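Local coordinates for protein redox-sensing transcriptional repressor rex (Thermoanaerobacter ethanolicus, PDB 3WG9) that represses transcription as a homodimeric DNA-binding protein of the Rex family, probably in response to the cellular NADH/NAD(+) redox state, at the interface of chains A and B. Coordinates in Å, arbitrary orientation; residue numbers count along the deposited sequence, not the author numbering. Chains: chain A/B, Redox-sensing transcriptional repressor rex.

Contact 1: the interface of chains A and B. Residues chain A 94-95, 97-98, 101; chain B 94-95, 97-98, 101.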
ATOM      1  N   ASN A  94      16.896   4.931  -3.495  1.00 34.35           N
ATOM      2  CA  ASN A  94      16.125   4.094  -4.455  1.00 32.07           C
ATOM      3  C   ASN A  94      14.587   4.327  -4.397  1.00 29.91           C
ATOM      4  O   ASN A  94      13.916   4.460  -5.398  1.00 30.79           O
ATOM      5  CB  ASN A  94      16.443   2.621  -4.254  1.00 32.41           C
ATOM      6  CG  ASN A  94      17.837   2.287  -4.756  1.00 34.79           C
ATOM      7  OD1 ASN A  94      18.139   2.420  -5.932  1.00 34.76           O
ATOM      8  ND2 ASN A  94      18.663   1.863  -3.874  1.00 35.55           N
ATOM      9  N   LEU A  95      14.060   4.401  -3.192  1.00 30.06           N
ATOM     10  CA  LEU A  95      12.594   4.586  -3.030  1.00 30.65           C
ATOM     11  C   LEU A  95      12.142   5.933  -3.616  1.00 29.98           C
ATOM     12  O   LEU A  95      11.230   6.023  -4.455  1.00 29.65           O
ATOM     13  CB  LEU A  95      12.260   4.480  -1.534  1.00 29.31           C
ATOM     14  CG  LEU A  95      10.806   4.819  -1.178  1.00 34.06           C
ATOM     15  CD1 LEU A  95       9.841   3.874  -1.919  1.00 36.04           C
ATOM     16  CD2 LEU A  95      10.683   4.915   0.333  1.00 33.34           C
ATOM     17  N   GLN A  97      13.591   7.643  -5.974  1.00 32.31           N
ATOM     18  CA  GLN A  97      13.673   7.644  -7.433  1.00 33.09           C
ATOM     19  C   GLN A  97      12.591   6.758  -8.021  1.00 32.50           C
ATOM     20  O   GLN A  97      11.980   7.085  -9.047  1.00 32.55           O
ATOM     21  CB  GLN A  97      15.048   7.082  -7.864  1.00 33.11           C
ATOM     22  CG  GLN A  97      16.203   8.036  -7.557  1.00 35.68           C
ATOM     23  CD  GLN A  97      17.546   7.492  -8.056  1.00 34.84           C
ATOM     24  OE1 GLN A  97      17.665   7.056  -9.186  1.00 38.95           O
ATOM     25  NE2 GLN A  97      18.511   7.443  -7.174  1.00 39.22           N
ATOM     26  N   ALA A  98      12.316   5.656  -7.314  1.00 31.50           N
ATOM     27  CA  ALA A  98      11.192   4.770  -7.712  1.00 33.01           C
ATOM     28  C   ALA A  98       9.894   5.579  -7.767  1.00 32.47           C
ATOM     29  O   ALA A  98       9.112   5.505  -8.712  1.00 33.63           O
ATOM     30  CB  ALA A  98      11.088   3.591  -6.660  1.00 31.56           C
ATOM     31  N   ASN A 101       9.786   8.044 -10.664  1.00 44.93           N
ATOM     32  CA  ASN A 101       9.596   7.347 -11.936  1.00 47.87           C
ATOM     33  C   ASN A 101       8.301   6.556 -11.989  1.00 47.92           C
ATOM     34  O   ASN A 101       8.084   5.833 -12.973  1.00 47.70           O
ATOM     35  CB  ASN A 101      10.803   6.414 -12.245  1.00 47.75           C
ATOM     36  CG  ASN A 101      12.049   7.197 -12.706  1.00 53.41           C
ATOM     37  OD1 ASN A 101      12.035   7.821 -13.766  1.00 58.46           O
ATOM     38  ND2 ASN A 101      13.090   7.231 -11.871  1.00 48.93           N
TER
ATOM     39  N   ASN B  94      15.372   0.934  -9.376  1.00 37.12           N
ATOM     40  CA  ASN B  94      15.179   1.572  -8.076  1.00 35.56           C
ATOM     41  C   ASN B  94      14.082   0.907  -7.231  1.00 34.03           C
ATOM     42  O   ASN B  94      14.292   0.638  -6.063  1.00 34.18           O
ATOM     43  CB  ASN B  94      14.830   3.056  -8.309  1.00 33.37           C
ATOM     44  CG  ASN B  94      15.967   3.786  -9.033  1.00 41.66           C
ATOM     45  OD1 ASN B  94      15.761   4.353 -10.088  1.00 46.20           O
ATOM     46  ND2 ASN B  94      17.170   3.739  -8.463  1.00 39.01           N
ATOM     47  N   LEU B  95      12.929   0.660  -7.835  1.00 33.82           N
ATOM     48  CA  LEU B  95      11.805   0.021  -7.128  1.00 33.99           C
ATOM     49  C   LEU B  95      12.250  -1.327  -6.539  1.00 32.90           C
ATOM     50  O   LEU B  95      12.122  -1.534  -5.331  1.00 32.04           O
ATOM     51  CB  LEU B  95      10.606  -0.125  -8.073  1.00 33.32           C
ATOM     52  CG  LEU B  95       9.365  -0.764  -7.377  1.00 37.39           C
ATOM     53  CD1 LEU B  95       8.955   0.036  -6.138  1.00 34.19           C
ATOM     54  CD2 LEU B  95       8.192  -0.874  -8.390  1.00 39.29           C
ATOM     55  N   GLN B  97      15.253  -2.534  -5.867  1.00 34.06           N
ATOM     56  CA  GLN B  97      16.208  -2.336  -4.770  1.00 33.82           C
ATOM     57  C   GLN B  97      15.516  -1.816  -3.518  1.00 33.25           C
ATOM     58  O   GLN B  97      15.871  -2.210  -2.392  1.00 31.41           O
ATOM     59  CB  GLN B  97      17.333  -1.370  -5.221  1.00 35.71           C
ATOM     60  CG  GLN B  97      18.082  -1.945  -6.462  1.00 37.66           C
ATOM     61  CD  GLN B  97      19.229  -1.049  -6.920  1.00 43.54           C
ATOM     62  OE1 GLN B  97      20.021  -0.638  -6.086  1.00 42.25           O
ATOM     63  NE2 GLN B  97      19.244  -0.652  -8.195  1.00 43.37           N
ATOM     64  N   ALA B  98      14.522  -0.947  -3.683  1.00 32.83           N
ATOM     65  CA  ALA B  98      13.865  -0.380  -2.465  1.00 35.51           C
ATOM     66  C   ALA B  98      13.074  -1.480  -1.778  1.00 36.93           C
ATOM     67  O   ALA B  98      12.952  -1.528  -0.533  1.00 37.89           O
ATOM     68  CB  ALA B  98      12.905   0.755  -2.844  1.00 34.50           C
ATOM     69  N   ASN B 101      15.421  -3.691  -0.008  1.00 43.50           N
ATOM     70  CA  ASN B 101      15.734  -3.034   1.285  1.00 48.36           C
ATOM     71  C   ASN B 101      14.571  -3.170   2.297  1.00 48.66           C
ATOM     72  O   ASN B 101      14.784  -3.477   3.463  1.00 51.26           O
ATOM     73  CB  ASN B 101      16.106  -1.531   1.104  1.00 51.10           C
ATOM     74  CG  ASN B 101      17.313  -1.282   0.155  1.00 57.39           C
ATOM     75  OD1 ASN B 101      17.487  -0.149  -0.395  1.00 64.59           O
ATOM     76  ND2 ASN B 101      18.168  -2.298  -0.011  1.00 60.92           N
TER
HETATM   77  O   HOH W   1      19.128   5.225 -10.271  1.00 32.83           O
HETATM   78  O   HOH W   2      16.265   7.139 -11.610  1.00 38.58           O
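The glycine-rich GAGNLG loop of the Rossmann fold runs straight into a helix, and here the first turns of the two copies, A:94-100 and B:94-102, pack against each other near the dimer axis. At the centre the two Asn94 side chains cross at about a right angle. Both have CG anti to the carbonyl carbon, but their amides are rolled differently, chi2 being -62° in A:Asn94 and 123° in B:Asn94. That difference turns an amide N-H toward a carbonyl: B:Asn94 ND2 donates to A:Asn94 OD1 at 3.0 Å, on a lone pair and in both the carbonyl plane and the donor's amide plane. The bond therefore breaks the two-fold symmetry locally. A:Gln97 crosses B:Asn94 obliquely, its CB 3.6 Å from B:Asn94 CG, and its OE1 meets water 1 at 2.6 Å. Water 1 is also 3.1 Å from B:Asn94 ND2, so this amide nitrogen is held from two sides. Next along the helices the packing is small and apolar: the A:Ala98 methyl CB sits 3.7 Å from B:Leu95 CA, and B:Ala98 repeats this against A:Leu95. Asn94, Leu95 and Ala98 are NAD(+)-binding residues, though no nucleotide is bound here, so the contact probably links the two subunits' nucleotide sites.

Contact 2: the interface of chains A and B. Residues chain A 99, 102, 104-105, 175, 177, 193; chain B 177, 179, 195-196, 199.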
ATOM      1  N   ILE A  99       9.670   6.415  -6.751  1.00 32.91           N
ATOM      2  CA  ILE A  99       8.428   7.146  -6.725  1.00 31.86           C
ATOM      3  C   ILE A  99       8.419   8.255  -7.811  1.00 35.76           C
ATOM      4  O   ILE A  99       7.389   8.533  -8.445  1.00 35.42           O
ATOM      5  CB  ILE A  99       8.166   7.773  -5.313  1.00 33.81           C
ATOM      6  CG1 ILE A  99       8.063   6.701  -4.213  1.00 33.90           C
ATOM      7  CG2 ILE A  99       6.884   8.617  -5.347  1.00 32.71           C
ATOM      8  CD1 ILE A  99       7.086   5.532  -4.574  1.00 37.81           C
ATOM      9  N   TYR A 102       7.460   6.679 -10.956  1.00 46.36           N
ATOM     10  CA  TYR A 102       6.127   6.038 -10.953  1.00 47.08           C
ATOM     11  C   TYR A 102       5.139   6.907 -11.721  1.00 48.80           C
ATOM     12  O   TYR A 102       4.253   7.526 -11.131  1.00 49.87           O
ATOM     13  CB  TYR A 102       5.598   5.740  -9.525  1.00 46.53           C
ATOM     14  CG  TYR A 102       4.805   4.434  -9.377  1.00 46.82           C
ATOM     15  CD1 TYR A 102       5.453   3.199  -9.206  1.00 48.34           C
ATOM     16  CD2 TYR A 102       3.413   4.438  -9.429  1.00 46.51           C
ATOM     17  CE1 TYR A 102       4.715   1.989  -9.078  1.00 47.61           C
ATOM     18  CE2 TYR A 102       2.655   3.252  -9.299  1.00 47.06           C
ATOM     19  CZ  TYR A 102       3.321   2.034  -9.103  1.00 50.46           C
ATOM     20  OH  TYR A 102       2.581   0.873  -9.030  1.00 51.77           O
ATOM     21  N   SER A 104       2.418   6.704 -13.440  1.00 44.92           N
ATOM     22  CA  SER A 104       0.953   6.695 -13.277  1.00 45.78           C
ATOM     23  C   SER A 104       0.400   7.854 -12.433  1.00 45.06           C
ATOM     24  O   SER A 104      -0.685   8.357 -12.713  1.00 47.32           O
ATOM     25  CB  SER A 104       0.457   5.360 -12.710  1.00 44.34           C
ATOM     26  OG  SER A 104       1.291   4.978 -11.631  1.00 44.35           O
ATOM     27  N   PHE A 105       1.128   8.254 -11.393  1.00 45.46           N
ATOM     28  CA  PHE A 105       0.695   9.375 -10.527  1.00 45.11           C
ATOM     29  C   PHE A 105       0.612  10.698 -11.321  1.00 45.00           C
ATOM     30  O   PHE A 105      -0.387  11.408 -11.230  1.00 43.20           O
ATOM     31  CB  PHE A 105       1.617   9.565  -9.313  1.00 43.90           C
ATOM     32  CG  PHE A 105       1.804   8.343  -8.467  1.00 41.45           C
ATOM     33  CD1 PHE A 105       0.786   7.409  -8.301  1.00 44.18           C
ATOM     34  CD2 PHE A 105       3.020   8.128  -7.835  1.00 39.84           C
ATOM     35  CE1 PHE A 105       1.000   6.244  -7.560  1.00 41.49           C
ATOM     36  CE2 PHE A 105       3.237   6.983  -7.099  1.00 43.49           C
ATOM     37  CZ  PHE A 105       2.219   6.057  -6.951  1.00 40.63           C
ATOM     38  N   TRP A 175       2.764  12.806   2.279  1.00 29.92           N
ATOM     39  CA  TRP A 175       2.620  11.384   1.949  1.00 28.74           C
ATOM     40  C   TRP A 175       3.894  10.716   2.375  1.00 29.99           C
ATOM     41  O   TRP A 175       4.958  10.936   1.781  1.00 30.41           O
ATOM     42  CB  TRP A 175       2.416  11.189   0.433  1.00 25.43           C
ATOM     43  CG  TRP A 175       1.901   9.849   0.007  1.00 27.42           C
ATOM     44  CD1 TRP A 175       1.058   9.033   0.734  1.00 30.49           C
ATOM     45  CD2 TRP A 175       2.086   9.206  -1.251  1.00 27.77           C
ATOM     46  NE1 TRP A 175       0.694   7.954  -0.008  1.00 29.51           N
ATOM     47  CE2 TRP A 175       1.353   8.000  -1.212  1.00 27.40           C
ATOM     48  CE3 TRP A 175       2.745   9.560  -2.442  1.00 29.62           C
ATOM     49  CZ2 TRP A 175       1.269   7.137  -2.303  1.00 29.04           C
ATOM     50  CZ3 TRP A 175       2.689   8.657  -3.520  1.00 29.64           C
ATOM     51  CH2 TRP A 175       1.958   7.474  -3.440  1.00 26.98           C
ATOM     52  N   PHE A 177       6.418   7.627   3.351  1.00 29.59           N
ATOM     53  CA  PHE A 177       6.792   6.202   3.125  1.00 32.48           C
ATOM     54  C   PHE A 177       7.651   5.608   4.257  1.00 35.79           C
ATOM     55  O   PHE A 177       7.942   4.416   4.275  1.00 35.02           O
ATOM     56  CB  PHE A 177       7.537   6.016   1.798  1.00 30.05           C
ATOM     57  CG  PHE A 177       6.646   6.063   0.587  1.00 28.23           C
ATOM     58  CD1 PHE A 177       6.205   4.889  -0.015  1.00 28.47           C
ATOM     59  CD2 PHE A 177       6.199   7.290   0.083  1.00 27.23           C
ATOM     60  CE1 PHE A 177       5.407   4.941  -1.136  1.00 29.12           C
ATOM     61  CE2 PHE A 177       5.363   7.334  -0.979  1.00 28.38           C
ATOM     62  CZ  PHE A 177       4.971   6.167  -1.600  1.00 30.11           C
ATOM     63  N   VAL A 193       2.287   5.336   4.419  1.00 28.82           N
ATOM     64  CA  VAL A 193       2.136   4.135   3.581  1.00 28.81           C
ATOM     65  C   VAL A 193       2.602   2.981   4.397  1.00 29.73           C
ATOM     66  O   VAL A 193       3.708   3.059   4.999  1.00 30.43           O
ATOM     67  CB  VAL A 193       3.048   4.276   2.302  1.00 29.65           C
ATOM     68  CG1 VAL A 193       3.090   2.947   1.513  1.00 29.29           C
ATOM     69  CG2 VAL A 193       2.481   5.406   1.412  1.00 26.80           C
TER
ATOM     70  N   PHE B 177       3.822  -4.862  -7.871  1.00 27.53           N
ATOM     71  CA  PHE B 177       3.916  -3.390  -7.701  1.00 30.72           C
ATOM     72  C   PHE B 177       3.537  -2.551  -8.928  1.00 34.54           C
ATOM     73  O   PHE B 177       3.571  -1.317  -8.868  1.00 34.66           O
ATOM     74  CB  PHE B 177       5.315  -2.989  -7.290  1.00 28.61           C
ATOM     75  CG  PHE B 177       5.569  -3.241  -5.840  1.00 27.72           C
ATOM     76  CD1 PHE B 177       5.326  -2.229  -4.911  1.00 31.83           C
ATOM     77  CD2 PHE B 177       5.859  -4.527  -5.417  1.00 27.15           C
ATOM     78  CE1 PHE B 177       5.510  -2.448  -3.548  1.00 31.46           C
ATOM     79  CE2 PHE B 177       6.056  -4.766  -4.051  1.00 29.55           C
ATOM     80  CZ  PHE B 177       5.851  -3.740  -3.130  1.00 30.54           C
ATOM     81  N   PRO B 179       1.227  -0.823 -11.703  1.00 48.58           N
ATOM     82  CA  PRO B 179      -0.078  -0.210 -11.609  1.00 50.93           C
ATOM     83  C   PRO B 179      -1.029  -0.831 -12.612  1.00 53.22           C
ATOM     84  O   PRO B 179      -1.843  -0.112 -13.164  1.00 56.27           O
ATOM     85  CB  PRO B 179       0.204   1.253 -11.994  1.00 52.70           C
ATOM     86  CG  PRO B 179       1.322   1.164 -12.984  1.00 54.47           C
ATOM     87  CD  PRO B 179       2.177   0.005 -12.473  1.00 49.39           C
ATOM     88  N   LEU B 195      -0.633   1.614  -4.741  1.00 32.28           N
ATOM     89  CA  LEU B 195      -0.212   2.857  -4.059  1.00 32.56           C
ATOM     90  C   LEU B 195      -1.160   4.045  -4.280  1.00 32.33           C
ATOM     91  O   LEU B 195      -1.322   4.896  -3.422  1.00 31.34           O
ATOM     92  CB  LEU B 195       1.162   3.270  -4.611  1.00 32.39           C
ATOM     93  CG  LEU B 195       2.313   2.311  -4.254  1.00 36.23           C
ATOM     94  CD1 LEU B 195       3.679   2.943  -4.696  1.00 37.64           C
ATOM     95  CD2 LEU B 195       2.357   2.095  -2.744  1.00 38.05           C
ATOM     96  N   SER B 196      -1.696   4.171  -5.494  1.00 32.62           N
ATOM     97  CA  SER B 196      -2.664   5.263  -5.728  1.00 33.59           C
ATOM     98  C   SER B 196      -3.870   5.209  -4.792  1.00 32.45           C
ATOM     99  O   SER B 196      -4.476   6.261  -4.472  1.00 35.23           O
ATOM    100  CB  SER B 196      -3.043   5.304  -7.237  1.00 35.60           C
ATOM    101  OG  SER B 196      -4.038   4.330  -7.452  1.00 38.51           O
ATOM    102  N   LEU B 199      -2.509   7.476  -2.150  1.00 30.38           N
ATOM    103  CA  LEU B 199      -2.357   8.825  -2.648  1.00 30.19           C
ATOM    104  C   LEU B 199      -3.692   9.512  -2.838  1.00 29.74           C
ATOM    105  O   LEU B 199      -3.847  10.716  -2.505  1.00 30.14           O
ATOM    106  CB  LEU B 199      -1.574   8.754  -3.978  1.00 29.63           C
ATOM    107  CG  LEU B 199      -1.357  10.138  -4.610  1.00 32.51           C
ATOM    108  CD1 LEU B 199      -0.615  11.157  -3.750  1.00 35.05           C
ATOM    109  CD2 LEU B 199      -0.661   9.959  -5.979  1.00 34.51           C
TER
HETATM  110  O   HOH W   3       0.652   0.709  -7.210  1.00 30.24           O
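The backbone of A:Tyr102 leaves the helical region, at phi/psi -82/73°, just past helix 94-100, and helix 104-107 follows, while B:Leu195 opens the long helix 195-214 with helical torsions. A:Tyr102 reaches across to the other subunit, tip to tip with B:Pro179. Its phenol OH donates to the backbone carbonyl B:Phe177 O, which lies at the edge of the tyrosine ring and in its plane. The hydroxyl approaches within the carbonyl plane, and B:Pro179 CD lies 4.1 Å from A:Tyr102 CZ. Water 3, 2.7 Å from A:Tyr102 OH, carries the link on to the helix start at B:Leu195 N, 2.9 Å away. A:Phe105 crosses two leucines of the same helix obliquely: its CZ touches B:Leu195 CB at 3.8 Å and its CD1 touches B:Leu199 CD2 at 3.7 Å. The other branch of that second leucine turns to A:Trp175, with B:Leu199 CD1 3.9 Å from A:Trp175 CE3. B:Leu199 has CG anti to the backbone N (chi1 180°), and its CB stands over the face of the six-membered indole ring, 4.0 Å from the centroid. A:Phe177 CE2 lies against the opposite face, so the indole is clamped between its own chain and the partner. Tyr102 and Phe177 are also nucleotide-binding residues, and the patch seats the partner's C-terminal helix beside the cofactor site, where it could feel a change in redox state.

Contact 3: the interface of chains A and B. Residues chain A 9, 13, 173, 175, 189-191, 193; chain B 198-199, 201-202, 205.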
ATOM      1  N   MET A   9     -12.916   7.706   7.633  1.00 47.32           N
ATOM      2  CA  MET A   9     -11.734   7.197   6.943  1.00 45.57           C
ATOM      3  C   MET A   9     -12.000   5.832   6.347  1.00 44.73           C
ATOM      4  O   MET A   9     -11.507   5.499   5.276  1.00 42.25           O
ATOM      5  CB  MET A   9     -10.529   7.150   7.893  1.00 45.92           C
ATOM      6  CG  MET A   9      -9.849   8.477   8.092  1.00 47.69           C
ATOM      7  SD  MET A   9      -9.250   9.292   6.569  1.00 51.85           S
ATOM      8  CE  MET A   9      -8.148   8.098   5.786  1.00 47.71           C
ATOM      9  N   ARG A  13     -11.308   5.323   2.361  1.00 39.37           N
ATOM     10  CA  ARG A  13     -10.399   4.338   1.797  1.00 37.77           C
ATOM     11  C   ARG A  13     -11.045   3.315   0.848  1.00 39.70           C
ATOM     12  O   ARG A  13     -10.349   2.705   0.032  1.00 35.86           O
ATOM     13  CB  ARG A  13      -9.666   3.610   2.918  1.00 38.38           C
ATOM     14  CG  ARG A  13      -8.814   4.549   3.784  1.00 35.54           C
ATOM     15  CD  ARG A  13      -7.711   3.775   4.559  1.00 37.96           C
ATOM     16  NE  ARG A  13      -6.864   4.664   5.375  1.00 37.29           N
ATOM     17  CZ  ARG A  13      -5.824   5.362   4.906  1.00 39.50           C
ATOM     18  NH1 ARG A  13      -5.497   5.339   3.604  1.00 33.19           N
ATOM     19  NH2 ARG A  13      -5.078   6.082   5.751  1.00 38.94           N
ATOM     20  N   ALA A 173      -0.156  18.761   3.046  1.00 34.82           N
ATOM     21  CA  ALA A 173      -0.292  17.302   2.916  1.00 33.54           C
ATOM     22  C   ALA A 173       1.075  16.642   2.851  1.00 33.36           C
ATOM     23  O   ALA A 173       1.966  17.134   2.130  1.00 33.98           O
ATOM     24  CB  ALA A 173      -1.120  16.930   1.696  1.00 32.32           C
ATOM     25  N   TRP A 175       2.764  12.806   2.279  1.00 29.92           N
ATOM     26  CA  TRP A 175       2.620  11.384   1.949  1.00 28.74           C
ATOM     27  C   TRP A 175       3.894  10.716   2.375  1.00 29.99           C
ATOM     28  O   TRP A 175       4.958  10.936   1.781  1.00 30.41           O
ATOM     29  CB  TRP A 175       2.416  11.189   0.433  1.00 25.43           C
ATOM     30  CG  TRP A 175       1.901   9.849   0.007  1.00 27.42           C
ATOM     31  CD1 TRP A 175       1.058   9.033   0.734  1.00 30.49           C
ATOM     32  CD2 TRP A 175       2.086   9.206  -1.251  1.00 27.77           C
ATOM     33  NE1 TRP A 175       0.694   7.954  -0.008  1.00 29.51           N
ATOM     34  CE2 TRP A 175       1.353   8.000  -1.212  1.00 27.40           C
ATOM     35  CE3 TRP A 175       2.745   9.560  -2.442  1.00 29.62           C
ATOM     36  CZ2 TRP A 175       1.269   7.137  -2.303  1.00 29.04           C
ATOM     37  CZ3 TRP A 175       2.689   8.657  -3.520  1.00 29.64           C
ATOM     38  CH2 TRP A 175       1.958   7.474  -3.440  1.00 26.98           C
ATOM     39  N   ILE A 189      -2.578  17.245   6.474  1.00 37.19           N
ATOM     40  CA  ILE A 189      -2.956  15.850   6.172  1.00 35.75           C
ATOM     41  C   ILE A 189      -1.704  14.986   6.152  1.00 35.24           C
ATOM     42  O   ILE A 189      -0.703  15.351   5.529  1.00 34.74           O
ATOM     43  CB  ILE A 189      -3.692  15.758   4.854  1.00 35.12           C
ATOM     44  CG1 ILE A 189      -5.052  16.463   4.980  1.00 36.23           C
ATOM     45  CG2 ILE A 189      -3.897  14.283   4.405  1.00 35.70           C
ATOM     46  CD1 ILE A 189      -5.429  17.021   3.625  1.00 40.89           C
ATOM     47  N   LEU A 190      -1.713  13.916   6.922  1.00 33.63           N
ATOM     48  CA  LEU A 190      -0.560  12.986   6.911  1.00 33.77           C
ATOM     49  C   LEU A 190      -1.078  11.609   6.503  1.00 33.63           C
ATOM     50  O   LEU A 190      -1.925  11.028   7.195  1.00 36.15           O
ATOM     51  CB  LEU A 190       0.101  12.866   8.289  1.00 33.68           C
ATOM     52  CG  LEU A 190       1.185  11.804   8.429  1.00 33.22           C
ATOM     53  CD1 LEU A 190       2.379  11.993   7.482  1.00 33.37           C
ATOM     54  CD2 LEU A 190       1.663  11.733   9.890  1.00 37.22           C
ATOM     55  N   GLU A 191      -0.541  11.059   5.427  1.00 29.99           N
ATOM     56  CA  GLU A 191      -0.913   9.712   4.997  1.00 28.19           C
ATOM     57  C   GLU A 191       0.320   8.838   5.013  1.00 27.52           C
ATOM     58  O   GLU A 191       1.295   9.140   4.321  1.00 27.08           O
ATOM     59  CB  GLU A 191      -1.515   9.800   3.562  1.00 26.93           C
ATOM     60  CG  GLU A 191      -1.765   8.460   2.847  1.00 28.13           C
ATOM     61  CD  GLU A 191      -2.743   7.538   3.520  1.00 29.84           C
ATOM     62  OE1 GLU A 191      -3.381   7.917   4.528  1.00 34.40           O
ATOM     63  OE2 GLU A 191      -2.917   6.407   3.009  1.00 32.28           O
ATOM     64  N   VAL A 193       2.287   5.336   4.419  1.00 28.82           N
ATOM     65  CA  VAL A 193       2.136   4.135   3.581  1.00 28.81           C
ATOM     66  C   VAL A 193       2.602   2.981   4.397  1.00 29.73           C
ATOM     67  O   VAL A 193       3.708   3.059   4.999  1.00 30.43           O
ATOM     68  CB  VAL A 193       3.048   4.276   2.302  1.00 29.65           C
ATOM     69  CG1 VAL A 193       3.090   2.947   1.513  1.00 29.29           C
ATOM     70  CG2 VAL A 193       2.481   5.406   1.412  1.00 26.80           C
TER
ATOM     71  N   SER B 198      -3.711   4.827  -1.713  1.00 30.56           N
ATOM     72  CA  SER B 198      -3.263   5.738  -0.597  1.00 30.09           C
ATOM     73  C   SER B 198      -3.190   7.220  -1.024  1.00 29.21           C
ATOM     74  O   SER B 198      -3.715   8.121  -0.365  1.00 30.03           O
ATOM     75  CB  SER B 198      -1.904   5.226  -0.015  1.00 26.59           C
ATOM     76  OG  SER B 198      -1.366   6.148   0.905  1.00 31.27           O
ATOM     77  N   LEU B 199      -2.509   7.476  -2.150  1.00 30.38           N
ATOM     78  CA  LEU B 199      -2.357   8.825  -2.648  1.00 30.19           C
ATOM     79  C   LEU B 199      -3.692   9.512  -2.838  1.00 29.74           C
ATOM     80  O   LEU B 199      -3.847  10.716  -2.505  1.00 30.14           O
ATOM     81  CB  LEU B 199      -1.574   8.754  -3.978  1.00 29.63           C
ATOM     82  CG  LEU B 199      -1.357  10.138  -4.610  1.00 32.51           C
ATOM     83  CD1 LEU B 199      -0.615  11.157  -3.750  1.00 35.05           C
ATOM     84  CD2 LEU B 199      -0.661   9.959  -5.979  1.00 34.51           C
ATOM     85  N   THR B 201      -6.361   9.267  -1.302  1.00 29.94           N
ATOM     86  CA  THR B 201      -6.963   9.799  -0.089  1.00 29.68           C
ATOM     87  C   THR B 201      -6.414  11.116   0.336  1.00 31.04           C
ATOM     88  O   THR B 201      -7.065  11.826   1.103  1.00 30.45           O
ATOM     89  CB  THR B 201      -6.881   8.812   1.170  1.00 30.09           C
ATOM     90  OG1 THR B 201      -5.529   8.777   1.642  1.00 32.42           O
ATOM     91  CG2 THR B 201      -7.348   7.362   0.782  1.00 27.70           C
ATOM     92  N   VAL B 202      -5.225  11.490  -0.149  1.00 30.58           N
ATOM     93  CA  VAL B 202      -4.702  12.788   0.194  1.00 29.33           C
ATOM     94  C   VAL B 202      -5.462  13.802  -0.716  1.00 32.21           C
ATOM     95  O   VAL B 202      -5.862  14.861  -0.256  1.00 33.51           O
ATOM     96  CB  VAL B 202      -3.171  12.854  -0.082  1.00 30.41           C
ATOM     97  CG1 VAL B 202      -2.626  14.288   0.080  1.00 29.70           C
ATOM     98  CG2 VAL B 202      -2.451  11.811   0.787  1.00 30.96           C
ATOM     99  N   ARG B 205      -8.792  14.404   0.892  1.00 36.89           N
ATOM    100  CA  ARG B 205      -8.816  15.188   2.112  1.00 36.95           C
ATOM    101  C   ARG B 205      -8.475  16.644   1.922  1.00 39.45           C
ATOM    102  O   ARG B 205      -9.003  17.493   2.661  1.00 38.67           O
ATOM    103  CB  ARG B 205      -7.897  14.582   3.177  1.00 35.95           C
ATOM    104  CG  ARG B 205      -8.487  13.320   3.768  1.00 35.64           C
ATOM    105  CD  ARG B 205      -7.510  12.706   4.779  1.00 35.99           C
ATOM    106  NE  ARG B 205      -6.704  11.706   4.084  1.00 37.94           N
ATOM    107  CZ  ARG B 205      -5.774  10.986   4.703  1.00 40.76           C
ATOM    108  NH1 ARG B 205      -5.573  11.190   6.013  1.00 36.50           N
ATOM    109  NH2 ARG B 205      -5.085  10.065   4.045  1.00 33.13           N
TER
HETATM  110  O   HOH W   4      -4.007   9.388   7.352  1.00 33.54           O
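A:Glu191 centres a dense polar cluster facing helix 195-214 of chain B. A:Arg13 grips its carboxylate end-on, NH1 to OE2 and NH2 to OE1, both on syn lone pairs. B:Ser198 OG, anti to its backbone N (chi1 172°), gives its hydrogen to the anti lone pair of A:Glu191 OE2 at 2.6 Å and accepts the indole N-H of A:Trp175 NE1 at 2.9 Å, nearly straight at 170°. From above the carboxylate plane, B:Arg205 NH2 forms a salt bridge to A:Glu191 OE1 at 2.8 Å. An alanine at A:Glu191 would remove the carboxylate and would probably weaken the hold on B:Ser198 and B:Arg205, leaving A:Arg13 NH2 and B:Arg205 NH2, 4.3 Å apart, as unrelieved like charges. B:Arg205, bent at chi3, grips B:Thr201 side-on, NE to its O and NH2 to its OG1. A:Ile189 CG2 lies over one guanidinium face toward the rim, A:Met9 CE over the centre of the other. Packing is tightest where A:Ala173 CB meets B:Val202 CG1 at 3.4 Å. On the looser, watered edge, water 4 bridges B:Arg205 NH1, 2.7 Å away, A:Leu190 O and A:Glu191 OE1. Strands 173-176 and 189-192 of chain A thus bear the partner's C-terminal helix, and helix 9-27 closes over it.

The three contacts run in sequence along one dimer interface: contact 1 lies about 12 Å from contact 2 and contact 2 about 11 Å from contact 3, centre to centre of their C-alpha atoms, with contacts 1 and 3 about 21 Å apart. Helix 94-100 of chain A enters both contacts 1 and 2, whereas contacts 2 and 3 share A:Trp175, A:Val193 and B:Leu199 and are both built on the partner's helix 195-214. This continuity joins the cofactor-loop region to the N-terminal helix of the DNA-binding part, a plausible path by which nucleotide binding could shift the homodimer's relative arrangement.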